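PDB 3QR0: phospholipase C-beta (PLC-beta) from Sepia officinalis, which is a multidomain phospholipase of the C-beta class, joining a PH domain, EF-hand modules, a calcium-binding TIM-barrel domain and a C2 domain in one chain. Local coordinates for residues Ile657-Leu662 against Met697-Asp702; Ser668-Val673 against Thr689-Asn694; Lys685-Lys690 against Lys704-Lys709. All blocks are in the same frame, centred on the assembly; numbering follows the deposited sequence.

Contact 1: Ile657-Leu662 against Met697-Asp702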
loop_
_atom_site.group_PDB
_atom_site.type_symbol
_atom_site.label_atom_id
_atom_site.label_comp_id
_atom_site.label_asym_id
_atom_site.label_seq_id
_atom_site.Cartn_x
_atom_site.Cartn_y
_atom_site.Cartn_z
ATOM N N ILE A 657 -3.721 -23.699 -0.294
ATOM C CA ILE A 657 -3.013 -24.975 -0.398
ATOM C C ILE A 657 -1.895 -25.076 0.633
ATOM O O ILE A 657 -1.856 -26.021 1.424
ATOM C CB ILE A 657 -2.446 -25.175 -1.823
ATOM C CG1 ILE A 657 -3.593 -25.250 -2.840
ATOM C CG2 ILE A 657 -1.623 -26.447 -1.909
ATOM C CD1 ILE A 657 -3.135 -25.148 -4.276
ATOM N N SER A 658 -0.997 -24.096 0.630
ATOM C CA SER A 658 0.148 -24.115 1.527
ATOM C C SER A 658 0.699 -22.712 1.754
ATOM O O SER A 658 0.217 -21.744 1.174
ATOM C CB SER A 658 1.242 -25.016 0.952
ATOM O OG SER A 658 1.776 -24.470 -0.241
ATOM N N ALA A 659 1.702 -22.617 2.619
ATOM C CA ALA A 659 2.431 -21.371 2.832
ATOM C C ALA A 659 3.907 -21.664 3.019
ATOM O O ALA A 659 4.279 -22.772 3.396
ATOM C CB ALA A 659 1.878 -20.617 4.034
ATOM N N GLN A 660 4.740 -20.668 2.731
ATOM C CA GLN A 660 6.184 -20.794 2.858
ATOM C C GLN A 660 6.756 -19.659 3.695
ATOM O O GLN A 660 6.352 -18.507 3.546
ATOM C CB GLN A 660 6.856 -20.782 1.484
ATOM C CG GLN A 660 6.406 -21.911 0.552
ATOM C CD GLN A 660 5.085 -21.626 -0.126
ATOM O OE1 GLN A 660 4.878 -20.541 -0.681
ATOM N NE2 GLN A 660 4.174 -22.598 -0.085
ATOM N N PHE A 661 7.698 -20.006 4.568
ATOM C CA PHE A 661 8.510 -19.034 5.296
ATOM C C PHE A 661 7.682 -18.012 6.051
ATOM O O PHE A 661 7.944 -16.816 5.976
ATOM C CB PHE A 661 9.472 -18.326 4.342
ATOM C CG PHE A 661 10.367 -19.256 3.591
ATOM C CD1 PHE A 661 11.341 -19.981 4.256
ATOM C CD2 PHE A 661 10.242 -19.405 2.219
ATOM C CE1 PHE A 661 12.177 -20.845 3.566
ATOM C CE2 PHE A 661 11.076 -20.258 1.525
ATOM C CZ PHE A 661 12.042 -20.982 2.198
ATOM N N LEU A 662 6.678 -18.489 6.776
ATOM C CA LEU A 662 5.845 -17.599 7.579
ATOM C C LEU A 662 6.613 -17.005 8.753
ATOM O O LEU A 662 6.308 -15.898 9.187
ATOM C CB LEU A 662 4.608 -18.328 8.097
ATOM C CG LEU A 662 3.579 -18.728 7.044
ATOM C CD1 LEU A 662 2.380 -19.354 7.738
ATOM C CD2 LEU A 662 3.153 -17.531 6.186
ATOM N N MET A 697 7.785 -22.910 8.383
ATOM C CA MET A 697 8.611 -22.972 7.174
ATOM C C MET A 697 7.820 -23.425 5.947
ATOM O O MET A 697 7.921 -22.810 4.885
ATOM C CB MET A 697 9.815 -23.897 7.406
ATOM C CG MET A 697 10.831 -23.938 6.267
ATOM S SD MET A 697 12.372 -24.773 6.734
ATOM C CE MET A 697 13.187 -23.473 7.663
ATOM N N ASP A 698 7.043 -24.494 6.085
ATOM C CA ASP A 698 6.273 -25.011 4.955
ATOM C C ASP A 698 4.973 -25.720 5.360
ATOM O O ASP A 698 4.771 -26.878 5.017
ATOM C CB ASP A 698 7.159 -25.916 4.079
ATOM C CG ASP A 698 7.708 -27.133 4.821
ATOM O OD1 ASP A 698 7.499 -27.266 6.044
ATOM O OD2 ASP A 698 8.361 -27.970 4.162
ATOM N N PRO A 699 4.076 -25.011 6.070
ATOM C CA PRO A 699 2.796 -25.613 6.456
ATOM C C PRO A 699 1.958 -25.988 5.235
ATOM O O PRO A 699 1.901 -25.218 4.280
ATOM C CB PRO A 699 2.109 -24.502 7.260
ATOM C CG PRO A 699 2.750 -23.231 6.787
ATOM C CD PRO A 699 4.174 -23.604 6.507
ATOM N N TYR A 700 1.323 -27.158 5.270
ATOM C CA TYR A 700 0.522 -27.646 4.143
ATOM C C TYR A 700 -0.942 -27.769 4.562
ATOM O O TYR A 700 -1.340 -28.755 5.168
ATOM C CB TYR A 700 1.094 -28.983 3.646
ATOM C CG TYR A 700 0.389 -29.622 2.456
ATOM C CD1 TYR A 700 -0.071 -28.858 1.389
ATOM C CD2 TYR A 700 0.223 -31.007 2.386
ATOM C CE1 TYR A 700 -0.705 -29.451 0.295
ATOM C CE2 TYR A 700 -0.407 -31.608 1.294
ATOM C CZ TYR A 700 -0.862 -30.819 0.250
ATOM O OH TYR A 700 -1.486 -31.392 -0.831
ATOM N N TYR A 701 -1.740 -26.752 4.242
ATOM C CA TYR A 701 -3.129 -26.682 4.709
ATOM C C TYR A 701 -4.024 -27.631 3.922
ATOM O O TYR A 701 -4.857 -28.327 4.503
ATOM C CB TYR A 701 -3.683 -25.253 4.614
ATOM C CG TYR A 701 -2.804 -24.214 5.268
ATOM C CD1 TYR A 701 -2.813 -24.025 6.654
ATOM C CD2 TYR A 701 -1.950 -23.432 4.507
ATOM C CE1 TYR A 701 -1.994 -23.071 7.252
ATOM C CE2 TYR A 701 -1.131 -22.480 5.095
ATOM C CZ TYR A 701 -1.154 -22.303 6.463
ATOM O OH TYR A 701 -0.330 -21.354 7.027
ATOM N N ASP A 702 -3.846 -27.652 2.600
ATOM C CA ASP A 702 -4.665 -28.465 1.709
ATOM C C ASP A 702 -6.144 -28.323 2.072
ATOM O O ASP A 702 -6.837 -29.310 2.346
ATOM C CB ASP A 702 -4.221 -29.931 1.774
ATOM C CG ASP A 702 -4.887 -30.795 0.719
ATOM O OD1 ASP A 702 -5.223 -30.279 -0.367
ATOM O OD2 ASP A 702 -5.070 -31.993 0.980
#
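Two consecutive tyrosines, Tyr700 and Tyr701, each touch Ile657-Leu662 with a ring edge. Tyr701 has CG anti to its carbonyl carbon (chi1 -52°), which brings the ring edge-on to Ala659: Ala659 CB lies near the ring plane, 3.7 Å from Tyr701 CE2. Its OH, hydrogen-bonded to Ser669, meets the tip of Leu662, with 3.4 Å between OH and Leu662 CD1. Tyr700 instead sets CG anti to the backbone N (chi1 -179°). Its ring runs beside Ile657, whose CG2 sits in plane at the ring edge, 3.8 Å from Tyr700 CE1, while Asp702 CB covers part of one ring face. The first segment ends strand 650-660 of the C2 domain, where Ile657 and Ser658 both face Phe764 of strand 761-771, a classic beta bulge; the second is irregular loop running nearly antiparallel. Three backbone hydrogen bonds join them. Asp702 N reaches an in-plane lone pair of Ile657 O at 2.8 Å. Ala659 N approaches Pro699 O almost along the C=O axis, and Phe661 N meets Met697 O from above the carbonyl plane. Pro699 CG packs against Ala659 CB, 3.9 Å away. Ser658 OG turns to Glu230, and Asp698 salt-bridges Arg190 of the EF-hand region.

Contact 2: Ser668-Val673 against Thr689-Asn694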
loop_
_atom_site.group_PDB
_atom_site.type_symbol
_atom_site.label_atom_id
_atom_site.label_comp_id
_atom_site.label_asym_id
_atom_site.label_seq_id
_atom_site.Cartn_x
_atom_site.Cartn_y
_atom_site.Cartn_z
ATOM N N SER A 668 2.299 -22.076 14.947
ATOM C CA SER A 668 1.073 -22.694 14.457
ATOM C C SER A 668 0.291 -21.600 13.736
ATOM O O SER A 668 0.194 -20.483 14.241
ATOM C CB SER A 668 0.257 -23.264 15.614
ATOM O OG SER A 668 1.011 -24.230 16.330
ATOM N N SER A 669 -0.244 -21.902 12.556
ATOM C CA SER A 669 -0.882 -20.876 11.729
ATOM C C SER A 669 -2.188 -21.321 11.095
ATOM O O SER A 669 -2.471 -22.512 10.980
ATOM C CB SER A 669 0.066 -20.431 10.618
ATOM O OG SER A 669 0.238 -21.452 9.651
ATOM N N TYR A 670 -2.980 -20.332 10.688
ATOM C CA TYR A 670 -4.133 -20.557 9.834
ATOM C C TYR A 670 -4.294 -19.394 8.860
ATOM O O TYR A 670 -3.667 -18.340 9.014
ATOM C CB TYR A 670 -5.413 -20.774 10.660
ATOM C CG TYR A 670 -5.824 -19.615 11.547
ATOM C CD1 TYR A 670 -6.526 -18.529 11.028
ATOM C CD2 TYR A 670 -5.537 -19.616 12.910
ATOM C CE1 TYR A 670 -6.916 -17.467 11.837
ATOM C CE2 TYR A 670 -5.929 -18.557 13.732
ATOM C CZ TYR A 670 -6.617 -17.487 13.188
ATOM O OH TYR A 670 -6.998 -16.427 13.985
ATOM N N VAL A 671 -5.132 -19.608 7.856
ATOM C CA VAL A 671 -5.360 -18.629 6.807
ATOM C C VAL A 671 -6.850 -18.357 6.681
ATOM O O VAL A 671 -7.673 -19.275 6.775
ATOM C CB VAL A 671 -4.802 -19.113 5.459
ATOM C CG1 VAL A 671 -4.984 -18.034 4.372
ATOM C CG2 VAL A 671 -3.330 -19.500 5.611
ATOM N N GLU A 672 -7.184 -17.083 6.510
ATOM C CA GLU A 672 -8.552 -16.642 6.295
ATOM C C GLU A 672 -8.668 -15.920 4.951
ATOM O O GLU A 672 -7.701 -15.337 4.463
ATOM C CB GLU A 672 -8.969 -15.689 7.409
ATOM C CG GLU A 672 -9.168 -16.337 8.754
ATOM C CD GLU A 672 -9.432 -15.308 9.833
ATOM O OE1 GLU A 672 -8.459 -14.662 10.273
ATOM O OE2 GLU A 672 -10.607 -15.136 10.225
ATOM N N VAL A 673 -9.855 -15.963 4.359
ATOM C CA VAL A 673 -10.113 -15.277 3.101
ATOM C C VAL A 673 -11.409 -14.487 3.221
ATOM O O VAL A 673 -12.454 -15.044 3.570
ATOM C CB VAL A 673 -10.203 -16.260 1.915
ATOM C CG1 VAL A 673 -10.439 -15.500 0.612
ATOM C CG2 VAL A 673 -8.924 -17.092 1.817
ATOM N N THR A 689 -8.950 -21.689 7.415
ATOM C CA THR A 689 -8.340 -23.005 7.234
ATOM C C THR A 689 -8.175 -23.716 8.564
ATOM O O THR A 689 -8.304 -23.109 9.622
ATOM C CB THR A 689 -6.927 -22.924 6.605
ATOM O OG1 THR A 689 -6.040 -22.227 7.493
ATOM C CG2 THR A 689 -6.971 -22.222 5.252
ATOM N N LYS A 690 -7.867 -25.002 8.488
ATOM C CA LYS A 690 -7.357 -25.732 9.631
ATOM C C LYS A 690 -6.045 -25.109 10.112
ATOM O O LYS A 690 -5.373 -24.381 9.376
ATOM C CB LYS A 690 -7.132 -27.210 9.274
ATOM C CG LYS A 690 -6.033 -27.467 8.225
ATOM C CD LYS A 690 -5.842 -28.966 7.960
ATOM C CE LYS A 690 -6.988 -29.572 7.155
ATOM N NZ LYS A 690 -7.144 -28.936 5.816
ATOM N N ILE A 691 -5.680 -25.419 11.349
ATOM C CA ILE A 691 -4.412 -24.985 11.910
ATOM C C ILE A 691 -3.330 -26.008 11.590
ATOM O O ILE A 691 -3.513 -27.202 11.808
ATOM C CB ILE A 691 -4.502 -24.809 13.434
ATOM C CG1 ILE A 691 -5.319 -23.557 13.770
ATOM C CG2 ILE A 691 -3.100 -24.719 14.046
ATOM C CD1 ILE A 691 -5.857 -23.539 15.187
ATOM N N ILE A 692 -2.202 -25.540 11.069
ATOM C CA ILE A 692 -1.037 -26.397 10.935
ATOM C C ILE A 692 -0.111 -26.052 12.089
ATOM O O ILE A 692 0.324 -24.905 12.224
ATOM C CB ILE A 692 -0.342 -26.225 9.576
ATOM C CG1 ILE A 692 -1.294 -26.629 8.442
ATOM C CG2 ILE A 692 0.920 -27.072 9.516
ATOM C CD1 ILE A 692 -1.678 -28.118 8.453
ATOM N N GLU A 693 0.161 -27.043 12.933
ATOM C CA GLU A 693 0.886 -26.828 14.179
ATOM C C GLU A 693 2.396 -26.928 13.987
ATOM O O GLU A 693 2.877 -27.768 13.221
ATOM C CB GLU A 693 0.435 -27.850 15.232
ATOM C CG GLU A 693 -1.030 -27.710 15.631
ATOM C CD GLU A 693 -1.447 -28.653 16.747
ATOM O OE1 GLU A 693 -0.837 -29.741 16.887
ATOM O OE2 GLU A 693 -2.405 -28.309 17.479
ATOM N N ASN A 694 3.125 -26.066 14.693
ATOM C CA ASN A 694 4.585 -26.138 14.810
ATOM C C ASN A 694 5.301 -26.261 13.466
ATOM O O ASN A 694 6.158 -27.125 13.276
ATOM C CB ASN A 694 4.988 -27.286 15.746
ATOM C CG ASN A 694 4.364 -27.166 17.137
ATOM O OD1 ASN A 694 3.907 -28.154 17.706
ATOM N ND2 ASN A 694 4.347 -25.959 17.683
HETATM O O HOH W 1 1.827 -23.439 10.564
#
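Thr689 OG1 is gripped by two hydrogen bonds: it accepts from Val671 N at 2.8 Å and donates to Lys690 O at 2.9 Å. The torsion that allows this is the crowded one, OG1 lying between the backbone N and the carbonyl carbon (chi1 64°), and it leaves CG2 against Val671, 3.8 Å from Val671 CB. Thr689 N also donates to Val671 O, almost along the C=O axis, so this one residue takes up both backbone polar groups of Val671, its hydroxyl standing in for a backbone acceptor. Further along, Ser669 and Ile692 form an antiparallel hydrogen-bonded pair: Ile692 N approaches Ser669 O nearly along the C=O axis at 3.0 Å, while Ser669 N meets Ile692 O at 3.1 Å from above the carbonyl plane. One residue separates the two bonded sites on the strand, but two on the loop, which shows that regular pairing does not persist. A water donates to Ile692 O and hydrogen-bonds Ser669 OG, which also bonds Tyr701 OH. At the end, Ser668 OG, beside its own backbone N (chi1 -59°), accepts from Asn694 N at 3.2 Å. Tyr670 and Ile691 run alongside each other in a common direction, Tyr670 CD2 4.0 Å from Ile691 CG1. In this C2 beta sandwich strand 669-676 lies between strands 686-688 and 718-725, with Tyr670 backbone-bonded to Ser724, while Val671 packs on Ile656 of strand 650-660 in the facing sheet.

Contact 3: Lys685-Lys690 against Lys704-Lys709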
loop_
_atom_site.group_PDB
_atom_site.type_symbol
_atom_site.label_atom_id
_atom_site.label_comp_id
_atom_site.label_asym_id
_atom_site.label_seq_id
_atom_site.Cartn_x
_atom_site.Cartn_y
_atom_site.Cartn_z
ATOM N N LYS A 685 -15.359 -13.121 8.308
ATOM C CA LYS A 685 -15.401 -14.148 9.355
ATOM C C LYS A 685 -16.186 -15.395 8.939
ATOM O O LYS A 685 -16.932 -15.955 9.742
ATOM C CB LYS A 685 -15.988 -13.580 10.658
ATOM C CG LYS A 685 -15.311 -12.327 11.178
ATOM C CD LYS A 685 -13.865 -12.574 11.601
ATOM C CE LYS A 685 -13.275 -11.326 12.262
ATOM N NZ LYS A 685 -11.785 -11.364 12.356
ATOM N N LYS A 686 -16.013 -15.822 7.691
ATOM C CA LYS A 686 -16.701 -17.008 7.171
ATOM C C LYS A 686 -15.729 -18.150 6.864
ATOM O O LYS A 686 -16.034 -19.304 7.153
ATOM C CB LYS A 686 -17.496 -16.652 5.912
ATOM C CG LYS A 686 -18.321 -17.805 5.337
ATOM C CD LYS A 686 -19.073 -17.381 4.074
ATOM C CE LYS A 686 -20.008 -18.486 3.586
ATOM N NZ LYS A 686 -20.985 -17.978 2.577
ATOM N N PHE A 687 -14.575 -17.816 6.285
ATOM C CA PHE A 687 -13.634 -18.802 5.762
ATOM C C PHE A 687 -12.307 -18.823 6.520
ATOM O O PHE A 687 -11.574 -17.835 6.535
ATOM C CB PHE A 687 -13.346 -18.515 4.293
ATOM C CG PHE A 687 -14.533 -18.677 3.391
ATOM C CD1 PHE A 687 -14.936 -17.643 2.562
ATOM C CD2 PHE A 687 -15.241 -19.873 3.356
ATOM C CE1 PHE A 687 -16.026 -17.797 1.710
ATOM C CE2 PHE A 687 -16.333 -20.028 2.513
ATOM C CZ PHE A 687 -16.725 -18.990 1.693
ATOM N N LYS A 688 -11.995 -19.965 7.119
ATOM C CA LYS A 688 -10.775 -20.138 7.896
ATOM C C LYS A 688 -10.246 -21.554 7.690
ATOM O O LYS A 688 -11.007 -22.507 7.791
ATOM C CB LYS A 688 -11.085 -19.900 9.375
ATOM C CG LYS A 688 -9.907 -20.082 10.319
ATOM C CD LYS A 688 -10.317 -19.760 11.749
ATOM C CE LYS A 688 -9.359 -20.353 12.755
ATOM N NZ LYS A 688 -9.703 -19.920 14.138
ATOM N N THR A 689 -8.950 -21.689 7.415
ATOM C CA THR A 689 -8.340 -23.005 7.234
ATOM C C THR A 689 -8.175 -23.716 8.564
ATOM O O THR A 689 -8.304 -23.109 9.622
ATOM C CB THR A 689 -6.927 -22.924 6.605
ATOM O OG1 THR A 689 -6.040 -22.227 7.493
ATOM C CG2 THR A 689 -6.971 -22.222 5.252
ATOM N N LYS A 690 -7.867 -25.002 8.488
ATOM C CA LYS A 690 -7.357 -25.732 9.631
ATOM C C LYS A 690 -6.045 -25.109 10.112
ATOM O O LYS A 690 -5.373 -24.381 9.376
ATOM C CB LYS A 690 -7.132 -27.210 9.274
ATOM C CG LYS A 690 -6.033 -27.467 8.225
ATOM C CD LYS A 690 -5.842 -28.966 7.960
ATOM C CE LYS A 690 -6.988 -29.572 7.155
ATOM N NZ LYS A 690 -7.144 -28.936 5.816
ATOM N N LYS A 704 -10.156 -27.388 1.745
ATOM C CA LYS A 704 -11.262 -27.391 0.801
ATOM C C LYS A 704 -11.497 -25.959 0.312
ATOM O O LYS A 704 -11.361 -25.003 1.079
ATOM C CB LYS A 704 -12.525 -27.953 1.464
ATOM C CG LYS A 704 -13.787 -27.919 0.596
ATOM C CD LYS A 704 -13.648 -28.790 -0.651
ATOM C CE LYS A 704 -14.839 -28.642 -1.591
ATOM N NZ LYS A 704 -14.524 -29.147 -2.967
ATOM N N VAL A 705 -11.841 -25.821 -0.964
ATOM C CA VAL A 705 -11.984 -24.507 -1.586
ATOM C C VAL A 705 -13.029 -23.622 -0.892
ATOM O O VAL A 705 -14.071 -24.106 -0.436
ATOM C CB VAL A 705 -12.332 -24.639 -3.092
ATOM C CG1 VAL A 705 -13.675 -25.340 -3.287
ATOM C CG2 VAL A 705 -12.324 -23.280 -3.760
ATOM N N PHE A 706 -12.717 -22.330 -0.798
ATOM C CA PHE A 706 -13.651 -21.320 -0.323
ATOM C C PHE A 706 -14.344 -20.710 -1.544
ATOM O O PHE A 706 -13.682 -20.171 -2.425
ATOM C CB PHE A 706 -12.923 -20.203 0.435
ATOM C CG PHE A 706 -12.134 -20.662 1.641
ATOM C CD1 PHE A 706 -10.887 -20.101 1.916
ATOM C CD2 PHE A 706 -12.636 -21.614 2.517
ATOM C CE1 PHE A 706 -10.157 -20.494 3.037
ATOM C CE2 PHE A 706 -11.910 -22.011 3.636
ATOM C CZ PHE A 706 -10.671 -21.453 3.893
ATOM N N VAL A 707 -15.671 -20.780 -1.585
ATOM C CA VAL A 707 -16.436 -20.346 -2.754
ATOM C C VAL A 707 -17.200 -19.056 -2.489
ATOM O O VAL A 707 -17.989 -18.981 -1.552
ATOM C CB VAL A 707 -17.451 -21.433 -3.174
ATOM C CG1 VAL A 707 -18.255 -20.980 -4.391
ATOM C CG2 VAL A 707 -16.734 -22.756 -3.462
ATOM N N PHE A 708 -16.961 -18.044 -3.318
ATOM C CA PHE A 708 -17.783 -16.837 -3.336
ATOM C C PHE A 708 -18.673 -16.939 -4.572
ATOM O O PHE A 708 -18.317 -16.461 -5.647
ATOM C CB PHE A 708 -16.913 -15.578 -3.394
ATOM C CG PHE A 708 -15.954 -15.450 -2.247
ATOM C CD1 PHE A 708 -14.712 -16.064 -2.295
ATOM C CD2 PHE A 708 -16.288 -14.712 -1.121
ATOM C CE1 PHE A 708 -13.819 -15.946 -1.236
ATOM C CE2 PHE A 708 -15.401 -14.588 -0.058
ATOM C CZ PHE A 708 -14.167 -15.209 -0.114
ATOM N N LYS A 709 -19.828 -17.575 -4.398
ATOM C CA LYS A 709 -20.641 -18.056 -5.515
ATOM C C LYS A 709 -21.037 -16.955 -6.496
ATOM O O LYS A 709 -20.811 -17.085 -7.700
ATOM C CB LYS A 709 -21.893 -18.765 -4.976
ATOM C CG LYS A 709 -22.765 -19.437 -6.026
ATOM C CD LYS A 709 -22.004 -20.487 -6.823
ATOM C CE LYS A 709 -22.954 -21.387 -7.594
ATOM N NZ LYS A 709 -22.215 -22.327 -8.479
HETATM O O HOH W 2 -19.374 -16.986 0.061
#
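Lys686 opens the contact indirectly: its NZ donates to a water that donates to Val707 O, 2.9 Å from the water oxygen, and its CG lies over one face of the Phe687 ring. Phe687 and Phe706 carry the contact between them. The opposite face of the Phe687 ring receives Phe706 CB, 3.7 Å from the ring centroid, and Phe687 CB returns the CH-pi contact at 3.5 Å from the Phe706 centroid. The rings are tilted by 26° and displaced, with little overlap, although Phe687 CD2 and Phe706 CD2 come within 3.2 Å. Toward Phe708 the relation is edge-to-face: the edge of Phe687 addresses the Phe708 face, planes at 75°, CE1 of Phe687 lying 3.7 Å from Phe708 CZ. Lys688 directs its side chain to a cation-pi contact with Tyr670 instead. Thr689 then lies across Phe706, roughly perpendicular to it, CG2 4.0 Å from Phe706 CZ. The weakly bonded strand 686-688 and strand 706-709 belong to different sheets of the C2 sandwich, their axes 8.5 Å apart and 155° between directions. With no direct hydrogen bond between the segments, an aromatic cluster and one water bridge join the sheet edges, consistent with cohesion chiefly by dispersion and CH-pi contact.

From the N terminus, 657-662 begins contact 1 and 668-673 begins contact 2. Segment 689-694 closes contact 2 first, but contact 3 has already started at 685-690, the two sharing Thr689 and Lys690. Segment 697-702 then closes contact 1, and 704-709 closes contact 3. Contact 2 therefore nests within contact 1, whereas contacts 1 and 3 cross. The loop between strands 686-688 and 706-711 is thus fastened first to strand 669-676 of one sheet, then to strand 650-660 of the other, before it enters strand 706-711. Tyr701 O joins contact 1 to the other two through a probable hydrogen bond with Lys690 NZ, 2.7 Å away.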